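Local coordinates for protein EDTA monooxygenase (EDTA-degrading bacterium BNC1, PDB 5DQP) that probably oxidises EDTA with molecular oxygen and reduced FMN, as a member of the luciferase-like flavin monooxygenases that works with a partner flavin reductase, at residues 10-15 with 40-45; 30-35 with 67-72; 145-150 with 214-219; 301-306 with 346-351; 321-326 with 336-341. All coordinates share one frame; numbering follows the deposited sequence.

Interaction 1: 10-15 with 40-45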
# COMPACT_ATOMS: atom_id res chain seq x y z
N SER A 10 -8.78 -3.48 16.74
CA SER A 10 -10.10 -3.27 16.15
C SER A 10 -10.08 -3.56 14.66
O SER A 10 -9.34 -2.90 13.91
CB SER A 10 -10.60 -1.84 16.38
OG SER A 10 -9.67 -0.87 15.90
N TRP A 11 -10.88 -4.53 14.22
CA TRP A 11 -11.10 -4.71 12.79
C TRP A 11 -11.57 -3.39 12.21
O TRP A 11 -12.37 -2.67 12.81
CB TRP A 11 -12.15 -5.76 12.49
CG TRP A 11 -11.83 -7.16 12.77
CD1 TRP A 11 -11.58 -7.72 13.99
CD2 TRP A 11 -11.81 -8.23 11.81
NE1 TRP A 11 -11.38 -9.08 13.84
CE2 TRP A 11 -11.51 -9.41 12.52
CE3 TRP A 11 -12.01 -8.30 10.43
CZ2 TRP A 11 -11.40 -10.66 11.89
CZ3 TRP A 11 -11.90 -9.53 9.80
CH2 TRP A 11 -11.59 -10.69 10.53
N LEU A 12 -11.12 -3.10 11.01
CA LEU A 12 -11.51 -1.85 10.36
C LEU A 12 -12.07 -2.01 8.95
O LEU A 12 -12.39 -0.99 8.32
CB LEU A 12 -10.31 -0.88 10.33
CG LEU A 12 -10.70 0.51 10.87
CD1 LEU A 12 -11.17 0.45 12.34
CD2 LEU A 12 -9.57 1.51 10.71
N ASN A 13 -12.25 -3.22 8.46
CA ASN A 13 -12.65 -3.41 7.06
C ASN A 13 -14.03 -2.84 6.75
O ASN A 13 -15.01 -3.08 7.47
CB ASN A 13 -12.66 -4.90 6.72
CG ASN A 13 -11.28 -5.49 6.71
OD1 ASN A 13 -10.72 -5.73 7.75
ND2 ASN A 13 -10.74 -5.72 5.54
N SER A 14 -14.11 -2.12 5.64
CA SER A 14 -15.38 -1.88 4.92
C SER A 14 -16.40 -1.27 5.87
O SER A 14 -16.09 -0.27 6.55
CB SER A 14 -15.81 -3.19 4.25
OG SER A 14 -17.01 -3.00 3.53
N SER A 15 -17.63 -1.79 5.94
CA SER A 15 -18.73 -1.14 6.66
C SER A 15 -19.04 -1.81 7.99
O SER A 15 -19.95 -1.37 8.69
CB SER A 15 -19.99 -1.13 5.79
OG SER A 15 -20.31 -2.43 5.35
N ARG A 40 -12.44 8.20 10.15
CA ARG A 40 -13.39 8.31 11.25
C ARG A 40 -13.23 7.13 12.21
O ARG A 40 -13.15 7.32 13.44
CB ARG A 40 -14.81 8.40 10.71
CG ARG A 40 -15.92 8.59 11.77
CD ARG A 40 -17.18 9.23 11.13
NE ARG A 40 -18.41 9.03 11.90
CZ ARG A 40 -19.64 9.38 11.49
NH1 ARG A 40 -19.81 9.95 10.29
NH2 ARG A 40 -20.70 9.14 12.26
N SER A 41 -13.14 5.91 11.68
CA SER A 41 -13.03 4.76 12.56
C SER A 41 -11.68 4.71 13.24
O SER A 41 -11.58 4.30 14.41
CB SER A 41 -13.25 3.47 11.78
OG SER A 41 -14.63 3.30 11.57
N ALA A 42 -10.61 5.09 12.53
CA ALA A 42 -9.29 5.01 13.17
C ALA A 42 -9.15 6.06 14.26
O ALA A 42 -8.51 5.81 15.28
CB ALA A 42 -8.17 5.13 12.13
N GLU A 43 -9.75 7.25 14.05
CA GLU A 43 -9.73 8.29 15.08
C GLU A 43 -10.59 7.91 16.29
O GLU A 43 -10.28 8.30 17.42
CB GLU A 43 -10.20 9.63 14.49
CG GLU A 43 -9.16 10.40 13.62
CD GLU A 43 -8.03 11.12 14.42
OE1 GLU A 43 -7.24 11.86 13.78
OE2 GLU A 43 -7.91 10.96 15.67
N ILE A 44 -11.67 7.16 16.08
CA ILE A 44 -12.41 6.62 17.22
C ILE A 44 -11.54 5.64 18.01
O ILE A 44 -11.47 5.70 19.24
CB ILE A 44 -13.74 5.99 16.76
CG1 ILE A 44 -14.73 7.08 16.36
CG2 ILE A 44 -14.32 5.06 17.86
CD1 ILE A 44 -15.92 6.53 15.55
N ALA A 45 -10.88 4.71 17.32
CA ALA A 45 -10.01 3.77 18.03
C ALA A 45 -8.86 4.50 18.72
O ALA A 45 -8.47 4.14 19.84
CB ALA A 45 -9.48 2.71 17.05
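L12 meets S41 and A42 through its two methyl branches. CD1 of L12 lies 3.7 Å from S41 CB. CD2 of L12 lies 4.1 Å from A42 CB. The side chain thus forks over the first turn of 40-45, one branch to each residue. Its first torsion is unusual: chi1 is -129°, away from the staggered positions. S41 offers its CB to the leucine, and this carbon is also 4.0 Å from L12 CG.

One turn further along the helix, S10 OG sits 3.8 Å from A45 CB. This is a van der Waals contact. The hydroxyl stands between the backbone N and the carbonyl carbon (chi1 55°). S10 OG is buried here and has no polar partner in the model. Small residues on the helix, S41, A42 and A45, let it lie close: the CA atoms of L12 and S41 are 7.1 Å apart.

I82 of helix 75-85 touches both L12 and A42, and L392 of helix 390-405 touches S10 and L12. The first strand, 7-11, is thereby covered by helix 35-47 and its neighbours. This is the strand-to-helix layer of a TIM barrel, the fold of the luciferase-like monooxygenases.

Interaction 2: 30-35 with 67-72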
# COMPACT_ATOMS: atom_id res chain seq x y z
N ALA A 30 -21.73 3.67 -0.64
CA ALA A 30 -20.48 4.14 -1.24
C ALA A 30 -19.46 4.65 -0.21
O ALA A 30 -18.34 4.99 -0.60
CB ALA A 30 -20.78 5.25 -2.26
N ARG A 31 -19.80 4.71 1.09
CA ARG A 31 -18.82 5.19 2.06
C ARG A 31 -17.68 4.21 2.27
O ARG A 31 -16.64 4.62 2.80
CB ARG A 31 -19.49 5.46 3.41
CG ARG A 31 -20.07 4.22 4.03
CD ARG A 31 -20.82 4.55 5.29
NE ARG A 31 -20.95 3.38 6.14
CZ ARG A 31 -21.97 2.53 6.08
NH1 ARG A 31 -22.95 2.73 5.18
NH2 ARG A 31 -22.01 1.50 6.91
N ILE A 32 -17.82 2.94 1.89
CA ILE A 32 -16.69 2.03 2.04
C ILE A 32 -15.58 2.33 1.04
O ILE A 32 -14.49 1.74 1.14
CB ILE A 32 -17.10 0.54 1.93
CG1 ILE A 32 -17.57 0.20 0.51
CG2 ILE A 32 -18.19 0.22 2.95
CD1 ILE A 32 -17.88 -1.29 0.34
N PHE A 33 -15.82 3.22 0.09
CA PHE A 33 -14.80 3.64 -0.86
C PHE A 33 -14.24 5.02 -0.54
O PHE A 33 -13.54 5.61 -1.38
CB PHE A 33 -15.37 3.59 -2.27
CG PHE A 33 -15.93 2.24 -2.64
CD1 PHE A 33 -15.10 1.13 -2.75
CD2 PHE A 33 -17.30 2.08 -2.86
CE1 PHE A 33 -15.61 -0.11 -3.09
CE2 PHE A 33 -17.82 0.84 -3.19
CZ PHE A 33 -16.97 -0.26 -3.31
N ASP A 34 -14.51 5.55 0.64
CA ASP A 34 -14.12 6.89 1.03
C ASP A 34 -13.10 6.81 2.16
O ASP A 34 -13.38 6.22 3.21
CB ASP A 34 -15.35 7.69 1.47
CG ASP A 34 -15.00 9.10 1.97
OD1 ASP A 34 -13.84 9.55 1.79
OD2 ASP A 34 -15.89 9.77 2.54
N LEU A 35 -11.93 7.40 1.95
CA LEU A 35 -10.90 7.39 2.98
C LEU A 35 -11.43 7.89 4.32
O LEU A 35 -11.08 7.36 5.39
CB LEU A 35 -9.69 8.22 2.53
CG LEU A 35 -8.57 8.41 3.55
CD1 LEU A 35 -7.97 7.02 3.98
CD2 LEU A 35 -7.50 9.38 2.96
N VAL A 67 -24.16 -9.32 0.50
CA VAL A 67 -23.00 -9.26 1.38
C VAL A 67 -22.11 -8.10 0.97
O VAL A 67 -21.57 -8.09 -0.14
CB VAL A 67 -22.19 -10.56 1.39
CG1 VAL A 67 -21.01 -10.42 2.33
CG2 VAL A 67 -23.07 -11.74 1.81
N ARG A 68 -21.96 -7.14 1.86
CA ARG A 68 -21.05 -6.04 1.59
C ARG A 68 -19.68 -6.60 1.19
O ARG A 68 -19.26 -7.66 1.68
CB ARG A 68 -20.95 -5.14 2.82
CG ARG A 68 -20.56 -5.86 4.10
CD ARG A 68 -19.10 -5.63 4.42
NE ARG A 68 -18.64 -6.57 5.43
CZ ARG A 68 -18.46 -7.88 5.22
NH1 ARG A 68 -18.72 -8.42 4.03
NH2 ARG A 68 -18.04 -8.66 6.21
N PRO A 69 -18.97 -5.94 0.26
CA PRO A 69 -17.60 -6.37 -0.06
C PRO A 69 -16.68 -6.09 1.12
O PRO A 69 -16.66 -4.97 1.65
CB PRO A 69 -17.23 -5.52 -1.28
CG PRO A 69 -18.10 -4.30 -1.18
CD PRO A 69 -19.37 -4.72 -0.48
N GLU A 70 -15.96 -7.11 1.57
CA GLU A 70 -15.15 -6.98 2.77
C GLU A 70 -13.83 -6.27 2.51
O GLU A 70 -13.29 -5.61 3.41
CB GLU A 70 -14.87 -8.36 3.39
CG GLU A 70 -14.32 -8.25 4.81
CD GLU A 70 -14.06 -9.60 5.47
OE1 GLU A 70 -13.25 -9.66 6.44
OE2 GLU A 70 -14.66 -10.60 5.03
N TYR A 71 -13.30 -6.38 1.29
CA TYR A 71 -11.97 -5.92 0.94
C TYR A 71 -12.02 -4.88 -0.17
O TYR A 71 -11.52 -5.11 -1.28
CB TYR A 71 -11.11 -7.11 0.53
CG TYR A 71 -11.38 -8.40 1.32
CD1 TYR A 71 -11.09 -8.48 2.67
CD2 TYR A 71 -11.90 -9.52 0.69
CE1 TYR A 71 -11.32 -9.65 3.39
CE2 TYR A 71 -12.14 -10.71 1.41
CZ TYR A 71 -11.83 -10.76 2.74
OH TYR A 71 -12.04 -11.90 3.45
N PRO A 72 -12.61 -3.70 0.08
CA PRO A 72 -12.71 -2.71 -1.01
C PRO A 72 -11.36 -2.11 -1.44
O PRO A 72 -11.30 -1.53 -2.54
CB PRO A 72 -13.68 -1.65 -0.44
CG PRO A 72 -13.59 -1.81 1.04
CD PRO A 72 -13.33 -3.27 1.29
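I32 reaches P69 with the end of its longer branch, and F33 meets P72 through CE1 and CD1. The I32 and P69 side chains run at a slant to each other. I32 CD1 lies 3.4 Å from P69 CG, tighter than usual van der Waals contact, and 3.8 Å from P69 CD. The branch is extended beyond CB (chi2 176°), which carries CD1 out to the proline ring. The same methyl, I32 CD1, is 4.3 Å from P72 CB, so it faces both prolines.

F33 and P72 also meet at a slant. F33 CE1 is 3.6 Å from P72 CB, and F33 CD1 is 3.9 Å from the same atom. The proline carbon comes in obliquely to the ring. I32 CG1 lies over the centre of one face of F33, 3.7 Å above the plane. I32 therefore packs against its neighbour as well as across the contact.

The two segments belong to loops that follow strands 7-11 and 52-55 of the TIM-barrel fold. Each leads into the next helix, 35-47 or 75-85. P72 lies about 7 Å from D57, side chain to side chain; D57 is a predicted FMN-binding residue.

P72 also packs against the backbone of the other loop, with P72 CG 3.7 Å from I32 O. That carbonyl oxygen is hydrogen-bonded to Y38 OH of helix 35-47. F166 of the second subunit meets the F33 ring edge-to-face, and F179 of the second subunit packs on P69.

Interaction 3: 145-150 with 214-219. With SO4 (sulfate ion), chain D.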
# COMPACT_ATOMS: atom_id res chain seq x y z
N ASN A 145 2.06 -27.70 1.17
CA ASN A 145 2.94 -26.87 0.34
C ASN A 145 2.71 -25.39 0.60
O ASN A 145 3.65 -24.60 0.58
CB ASN A 145 2.74 -27.18 -1.15
CG ASN A 145 3.40 -28.48 -1.58
OD1 ASN A 145 4.27 -29.01 -0.89
ND2 ASN A 145 3.00 -28.99 -2.74
N ARG A 146 1.45 -25.00 0.82
CA ARG A 146 1.12 -23.66 1.30
C ARG A 146 2.02 -23.23 2.44
O ARG A 146 2.61 -22.14 2.42
CB ARG A 146 -0.33 -23.62 1.77
CG ARG A 146 -1.36 -23.28 0.69
CD ARG A 146 -2.77 -23.13 1.31
NE ARG A 146 -3.46 -24.41 1.40
CZ ARG A 146 -4.52 -24.65 2.17
NH1 ARG A 146 -5.00 -23.69 2.94
NH2 ARG A 146 -5.08 -25.85 2.18
N TYR A 147 2.13 -24.06 3.46
CA TYR A 147 2.83 -23.66 4.66
C TYR A 147 4.34 -23.79 4.50
O TYR A 147 5.09 -22.97 5.05
CB TYR A 147 2.28 -24.46 5.85
CG TYR A 147 1.10 -23.73 6.42
CD1 TYR A 147 1.29 -22.60 7.20
CD2 TYR A 147 -0.21 -24.11 6.13
CE1 TYR A 147 0.24 -21.88 7.70
CE2 TYR A 147 -1.28 -23.40 6.63
CZ TYR A 147 -1.04 -22.28 7.42
OH TYR A 147 -2.06 -21.54 7.95
N GLU A 148 4.80 -24.74 3.70
CA GLU A 148 6.23 -24.80 3.41
C GLU A 148 6.67 -23.57 2.61
O GLU A 148 7.76 -23.02 2.84
CB GLU A 148 6.55 -26.10 2.67
CG GLU A 148 7.95 -26.14 2.10
CD GLU A 148 8.29 -27.48 1.46
OE1 GLU A 148 9.36 -28.03 1.77
OE2 GLU A 148 7.48 -27.97 0.65
N ARG A 149 5.86 -23.15 1.65
CA ARG A 149 6.15 -21.91 0.94
C ARG A 149 6.15 -20.73 1.90
O ARG A 149 7.05 -19.87 1.84
CB ARG A 149 5.14 -21.71 -0.18
CG ARG A 149 5.30 -20.45 -0.98
CD ARG A 149 4.33 -20.53 -2.16
NE ARG A 149 4.34 -19.34 -2.99
CZ ARG A 149 5.05 -19.24 -4.10
NH1 ARG A 149 4.99 -18.12 -4.81
NH2 ARG A 149 5.82 -20.24 -4.50
N ALA A 150 5.14 -20.66 2.78
CA ALA A 150 5.03 -19.54 3.71
C ALA A 150 6.25 -19.46 4.60
O ALA A 150 6.72 -18.36 4.92
CB ALA A 150 3.78 -19.68 4.57
N GLY A 214 -4.34 -19.05 12.38
CA GLY A 214 -4.59 -20.37 11.83
C GLY A 214 -4.44 -21.52 12.79
O GLY A 214 -3.36 -21.78 13.25
N GLY A 215 -5.52 -22.23 13.08
CA GLY A 215 -5.52 -23.25 14.11
C GLY A 215 -4.94 -24.60 13.71
O GLY A 215 -4.78 -25.46 14.58
N SER A 216 -4.64 -24.81 12.43
CA SER A 216 -4.06 -26.08 12.02
C SER A 216 -2.68 -26.26 12.64
O SER A 216 -2.04 -25.31 13.10
CB SER A 216 -3.94 -26.16 10.49
OG SER A 216 -2.85 -25.38 10.02
N ASP A 217 -2.21 -27.50 12.64
CA ASP A 217 -0.90 -27.76 13.22
C ASP A 217 0.21 -27.07 12.42
O ASP A 217 1.18 -26.60 13.02
CB ASP A 217 -0.66 -29.26 13.32
CG ASP A 217 -1.62 -29.94 14.29
OD1 ASP A 217 -2.26 -29.21 15.10
OD2 ASP A 217 -1.74 -31.18 14.25
N GLN A 218 0.08 -27.00 11.09
CA GLN A 218 1.05 -26.26 10.28
C GLN A 218 1.00 -24.76 10.56
O GLN A 218 2.05 -24.10 10.60
CB GLN A 218 0.79 -26.52 8.79
CG GLN A 218 1.29 -27.87 8.29
CD GLN A 218 2.80 -27.91 8.15
OE1 GLN A 218 3.52 -28.00 9.15
NE2 GLN A 218 3.29 -27.83 6.91
N GLY A 219 -0.20 -24.21 10.73
CA GLY A 219 -0.31 -22.83 11.17
C GLY A 219 0.34 -22.61 12.52
O GLY A 219 1.12 -21.67 12.71
S SO4 D . -5.01 -23.00 8.69
O1 SO4 D . -5.56 -24.29 8.24
O2 SO4 D . -6.11 -22.16 9.15
O3 SO4 D . -4.05 -23.19 9.78
O4 SO4 D . -4.33 -22.37 7.56
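Y147 crosses from helix 143-161 to the start of helix 217-226, and its ring lies against Q218 and G219. Its CB is 3.7 Å from Q218 NE2. The glutamine chain is bent at chi2 (-74°), which brings the amide back beside this atom. Next, Y147 CG lies 3.7 Å from Q218 CB. That carbon, Q218 CB, sits over the Y147 ring face in a CH-pi contact, 4.1 Å from the centroid and 29° off the normal. Further out, Y147 CE1 is 3.6 Å from G219 CA. The backbone N of G219 lies over the same face, offset toward the rim.

At the tip, Y147 OH donates to sulfate O4 at a modelled 2.4 Å. O4 lies at the ring edge, in its plane. S216 holds another oxygen of the same ion: S216 N donates to sulfate O3 at 3.2 Å. S216 OG also donates to sulfate O3, at a modelled 2.5 Å. Both hydroxyl contacts are very short and their lengths are doubtful. S216 is the N-cap of helix 217-226, and S216 OG accepts from G219 N at 3.0 Å.

The sulfate probably came from the crystallisation liquor. Y147 and S216 are predicted FMN-binding residues. An anion at a helix start is consistent with the phosphate end of the FMN site of this family.

Interaction 4: 301-306 with 346-351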
# COMPACT_ATOMS: atom_id res chain seq x y z
N LYS A 301 -30.07 -30.35 15.89
CA LYS A 301 -29.74 -31.51 15.08
C LYS A 301 -28.23 -31.66 14.95
O LYS A 301 -27.68 -32.77 15.10
CB LYS A 301 -30.41 -31.40 13.71
CG LYS A 301 -31.92 -31.13 13.79
CD LYS A 301 -32.60 -31.31 12.44
CE LYS A 301 -32.37 -30.14 11.50
NZ LYS A 301 -32.77 -30.50 10.11
N GLN A 302 -27.52 -30.56 14.71
CA GLN A 302 -26.08 -30.67 14.54
C GLN A 302 -25.40 -31.25 15.77
O GLN A 302 -24.39 -31.95 15.66
CB GLN A 302 -25.48 -29.32 14.19
CG GLN A 302 -25.56 -29.01 12.70
CD GLN A 302 -25.00 -27.64 12.40
OE1 GLN A 302 -25.20 -26.71 13.17
NE2 GLN A 302 -24.27 -27.52 11.28
N LEU A 303 -25.96 -30.98 16.95
CA LEU A 303 -25.37 -31.43 18.20
C LEU A 303 -26.09 -32.64 18.76
O LEU A 303 -25.70 -33.12 19.82
CB LEU A 303 -25.39 -30.30 19.23
CG LEU A 303 -24.69 -28.98 18.87
CD1 LEU A 303 -25.14 -27.88 19.80
CD2 LEU A 303 -23.17 -29.11 18.89
N GLY A 304 -27.12 -33.13 18.07
CA GLY A 304 -27.86 -34.30 18.52
C GLY A 304 -28.64 -34.07 19.80
O GLY A 304 -28.75 -34.98 20.62
N ILE A 305 -29.16 -32.87 20.00
CA ILE A 305 -30.00 -32.57 21.15
C ILE A 305 -31.46 -32.85 20.77
O ILE A 305 -31.99 -32.25 19.83
CB ILE A 305 -29.82 -31.11 21.59
CG1 ILE A 305 -28.43 -30.91 22.22
CG2 ILE A 305 -30.95 -30.72 22.55
CD1 ILE A 305 -28.01 -29.46 22.36
N ASP A 306 -32.11 -33.73 21.53
CA ASP A 306 -33.49 -34.15 21.24
C ASP A 306 -34.47 -33.12 21.79
O ASP A 306 -34.80 -33.13 22.98
CB ASP A 306 -33.74 -35.54 21.82
CG ASP A 306 -35.18 -36.01 21.61
OD1 ASP A 306 -35.93 -35.35 20.85
OD2 ASP A 306 -35.56 -37.04 22.20
N LEU A 346 -24.95 -22.89 29.57
CA LEU A 346 -25.87 -22.27 28.64
C LEU A 346 -27.03 -23.20 28.29
O LEU A 346 -26.91 -24.43 28.37
CB LEU A 346 -25.16 -21.83 27.35
CG LEU A 346 -24.04 -20.79 27.50
CD1 LEU A 346 -23.46 -20.40 26.17
CD2 LEU A 346 -24.48 -19.51 28.26
N SER A 347 -28.15 -22.58 27.94
CA SER A 347 -29.22 -23.24 27.22
C SER A 347 -28.89 -23.27 25.73
O SER A 347 -27.95 -22.62 25.26
CB SER A 347 -30.54 -22.50 27.44
OG SER A 347 -30.48 -21.23 26.82
N LEU A 348 -29.68 -24.03 24.98
CA LEU A 348 -29.46 -24.08 23.54
C LEU A 348 -29.69 -22.72 22.89
O LEU A 348 -28.93 -22.31 22.00
CB LEU A 348 -30.38 -25.13 22.93
CG LEU A 348 -30.22 -25.32 21.42
CD1 LEU A 348 -28.76 -25.68 21.04
CD2 LEU A 348 -31.20 -26.40 20.96
N ARG A 349 -30.74 -22.01 23.32
CA ARG A 349 -31.03 -20.69 22.77
C ARG A 349 -29.88 -19.73 23.01
O ARG A 349 -29.57 -18.90 22.15
CB ARG A 349 -32.32 -20.14 23.40
CG ARG A 349 -32.87 -18.91 22.69
CD ARG A 349 -33.77 -18.06 23.58
NE ARG A 349 -35.02 -18.73 23.97
CZ ARG A 349 -36.00 -19.03 23.12
NH1 ARG A 349 -35.89 -18.72 21.83
NH2 ARG A 349 -37.10 -19.64 23.56
N GLN A 350 -29.27 -19.80 24.19
CA GLN A 350 -28.14 -18.94 24.47
C GLN A 350 -26.94 -19.35 23.63
O GLN A 350 -26.24 -18.49 23.08
CB GLN A 350 -27.79 -18.99 25.97
CG GLN A 350 -28.84 -18.35 26.87
CD GLN A 350 -28.55 -18.60 28.33
OE1 GLN A 350 -28.07 -19.67 28.71
NE2 GLN A 350 -28.85 -17.61 29.16
N LEU A 351 -26.69 -20.65 23.53
CA LEU A 351 -25.55 -21.12 22.76
C LEU A 351 -25.63 -20.69 21.29
O LEU A 351 -24.62 -20.31 20.70
CB LEU A 351 -25.45 -22.64 22.89
CG LEU A 351 -24.34 -23.33 22.10
CD1 LEU A 351 -22.96 -22.92 22.62
CD2 LEU A 351 -24.54 -24.85 22.17
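Apolar contacts between methyl groups join L303 and I305 to L348 and L351. L303 and L351 point at each other, tip to tip, with L303 CD1 3.9 Å from L351 CD2. I305 and L348 slide past each other in opposite directions, and I305 CD1 lies 4.1 Å from L348 CD1. A looser pair, L303 CD1 and L348 CD1, is 4.4 Å apart. L348 and L351, three residues apart, lie on one side of the helix. Both have CG opposite the backbone N (chi1 -178° and 177°), and CD1 of L348 and CD2 of L351 make the contacts. L348 also packs on I296 and L299 of helix 292-303.

The contact joins two helix ends. Helix 292-303 closes in a Schellman motif at G304, which has positive phi. Helix 348-354 opens with a capping box made by S347 and Q350. These lie in an outer helical part of the chain, away from the predicted FMN site.

Hydrogen bonds within 346-351 make the box. S347 N donates to Q350 OE1 at 3.0 Å, tilted 21° from the carbonyl plane. Q350 N returns a bond to S347 OG at 3.2 Å.

One charged pair lies beside the contact: R349 NE makes a salt bridge to D313.

Interaction 5: 321-326 with 336-341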
# COMPACT_ATOMS: atom_id res chain seq x y z
N PHE A 321 -26.09 -34.10 24.73
CA PHE A 321 -25.48 -34.01 23.41
C PHE A 321 -25.24 -35.39 22.82
O PHE A 321 -24.79 -36.30 23.52
CB PHE A 321 -24.15 -33.27 23.49
CG PHE A 321 -24.26 -31.86 23.99
CD1 PHE A 321 -24.62 -30.84 23.14
CD2 PHE A 321 -23.99 -31.56 25.32
CE1 PHE A 321 -24.73 -29.53 23.60
CE2 PHE A 321 -24.09 -30.26 25.79
CZ PHE A 321 -24.45 -29.24 24.91
N ASN A 322 -25.51 -35.54 21.52
CA ASN A 322 -25.19 -36.77 20.79
C ASN A 322 -24.53 -36.33 19.48
O ASN A 322 -25.18 -36.20 18.44
CB ASN A 322 -26.44 -37.63 20.57
CG ASN A 322 -27.15 -37.96 21.87
OD1 ASN A 322 -26.78 -38.90 22.58
ND2 ASN A 322 -28.17 -37.17 22.19
N LEU A 323 -23.23 -36.06 19.54
CA LEU A 323 -22.56 -35.49 18.38
C LEU A 323 -22.48 -36.53 17.28
O LEU A 323 -22.01 -37.65 17.51
CB LEU A 323 -21.16 -35.00 18.74
CG LEU A 323 -21.05 -33.81 19.70
CD1 LEU A 323 -19.61 -33.30 19.75
CD2 LEU A 323 -22.02 -32.68 19.32
N PRO A 324 -22.92 -36.21 16.07
CA PRO A 324 -22.81 -37.18 14.97
C PRO A 324 -21.35 -37.57 14.73
O PRO A 324 -20.45 -36.73 14.79
CB PRO A 324 -23.41 -36.44 13.77
CG PRO A 324 -23.37 -34.98 14.15
CD PRO A 324 -23.52 -34.93 15.64
N LYS A 325 -21.14 -38.87 14.48
CA LYS A 325 -19.80 -39.38 14.19
C LYS A 325 -19.16 -38.60 13.06
O LYS A 325 -18.08 -38.02 13.20
CB LYS A 325 -19.88 -40.87 13.83
N GLU A 326 -19.83 -38.58 11.91
CA GLU A 326 -19.44 -37.74 10.79
C GLU A 326 -20.61 -36.85 10.40
O GLU A 326 -21.78 -37.20 10.60
CB GLU A 326 -19.00 -38.56 9.58
CG GLU A 326 -18.48 -37.71 8.43
CD GLU A 326 -17.34 -36.77 8.84
OE1 GLU A 326 -17.63 -35.65 9.33
OE2 GLU A 326 -16.17 -37.16 8.67
N SER A 336 -16.30 -27.85 20.19
CA SER A 336 -16.10 -26.54 20.79
C SER A 336 -17.41 -26.00 21.34
O SER A 336 -17.45 -25.42 22.43
CB SER A 336 -15.50 -25.58 19.77
OG SER A 336 -15.24 -24.34 20.39
N MET A 337 -18.48 -26.18 20.59
CA MET A 337 -19.78 -25.72 21.04
C MET A 337 -20.21 -26.43 22.30
O MET A 337 -20.85 -25.83 23.17
CB MET A 337 -20.81 -25.92 19.93
CG MET A 337 -20.73 -24.86 18.85
SD MET A 337 -22.14 -25.10 17.74
CE MET A 337 -21.57 -26.53 16.83
N VAL A 338 -19.88 -27.72 22.43
CA VAL A 338 -20.22 -28.43 23.66
C VAL A 338 -19.45 -27.86 24.84
O VAL A 338 -20.03 -27.59 25.91
CB VAL A 338 -19.97 -29.94 23.50
CG1 VAL A 338 -20.10 -30.60 24.84
CG2 VAL A 338 -20.99 -30.52 22.55
N ASP A 339 -18.15 -27.61 24.65
CA ASP A 339 -17.32 -27.05 25.72
C ASP A 339 -17.84 -25.67 26.14
O ASP A 339 -17.91 -25.37 27.34
CB ASP A 339 -15.87 -26.97 25.24
CG ASP A 339 -14.89 -26.67 26.36
OD1 ASP A 339 -15.29 -26.77 27.55
OD2 ASP A 339 -13.71 -26.35 26.06
N VAL A 340 -18.20 -24.83 25.18
CA VAL A 340 -18.78 -23.52 25.50
C VAL A 340 -20.05 -23.68 26.32
O VAL A 340 -20.24 -23.03 27.35
CB VAL A 340 -19.05 -22.71 24.22
CG1 VAL A 340 -19.82 -21.44 24.58
CG2 VAL A 340 -17.74 -22.34 23.55
N ALA A 341 -20.96 -24.56 25.87
CA ALA A 341 -22.24 -24.67 26.56
C ALA A 341 -22.05 -25.15 27.99
O ALA A 341 -22.72 -24.66 28.91
CB ALA A 341 -23.18 -25.61 25.80
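Segment 321-326 has no regular helix or strand; it is extended at F321-P324 and comes closest to helix 331-344 at F321 and V338, whose CA atoms are 7.7 Å apart. V338 carries most of the contact. Its CG2 lies over one face of the F321 ring, 3.9 Å from the centroid and 18° off the normal. This is a CH-pi contact, with V338 CG2 offset toward the rim on the side of F321 CD1, at 3.7 Å. The other methyl, V338 CG1, lies over the same face, nearer the other edge, 4.0 Å from F321 CD2. With chi1 at 170°, CG1 opposite the backbone N and CG2 beside it, both methyls are turned to this one face.

One turn on, A341 CB approaches F321 CZ at 3.9 Å, obliquely to the ring. L323 meets V338 tip to tip, with L323 CD2 4.0 Å from V338 CG2. That valine methyl is therefore shared by F321 and L323.

L303, at the end of helix 292-303, touches F321, L323 and M337. The loop thus meets helix 331-344 at F321 and L323, beside the end of helix 292-303, while L351 of helix 348-354 packs on the A341 part of helix 331-344.

Along the chain, interactions 1 and 2 come first and alternate their segments, interaction 3 follows, and interactions 4 and 5 come last. Interaction 5 falls between the two segments of interaction 4. Interactions 1 and 2 have centres 12 Å apart and touch through S14 and P69. They lie around strand 7-11, helix 35-47 and the loops after strands 7-11 and 52-55. Interaction 3, centred 29 Å from interaction 1 across the chain's centre, holds Y147 and S216 of the predicted FMN site. Interaction 2 lies near D57, another of its residues. Interactions 4 and 5, centres 9 Å apart, share the packing of helices 292-303, 331-344 and 348-354, an outer helical part away from that site.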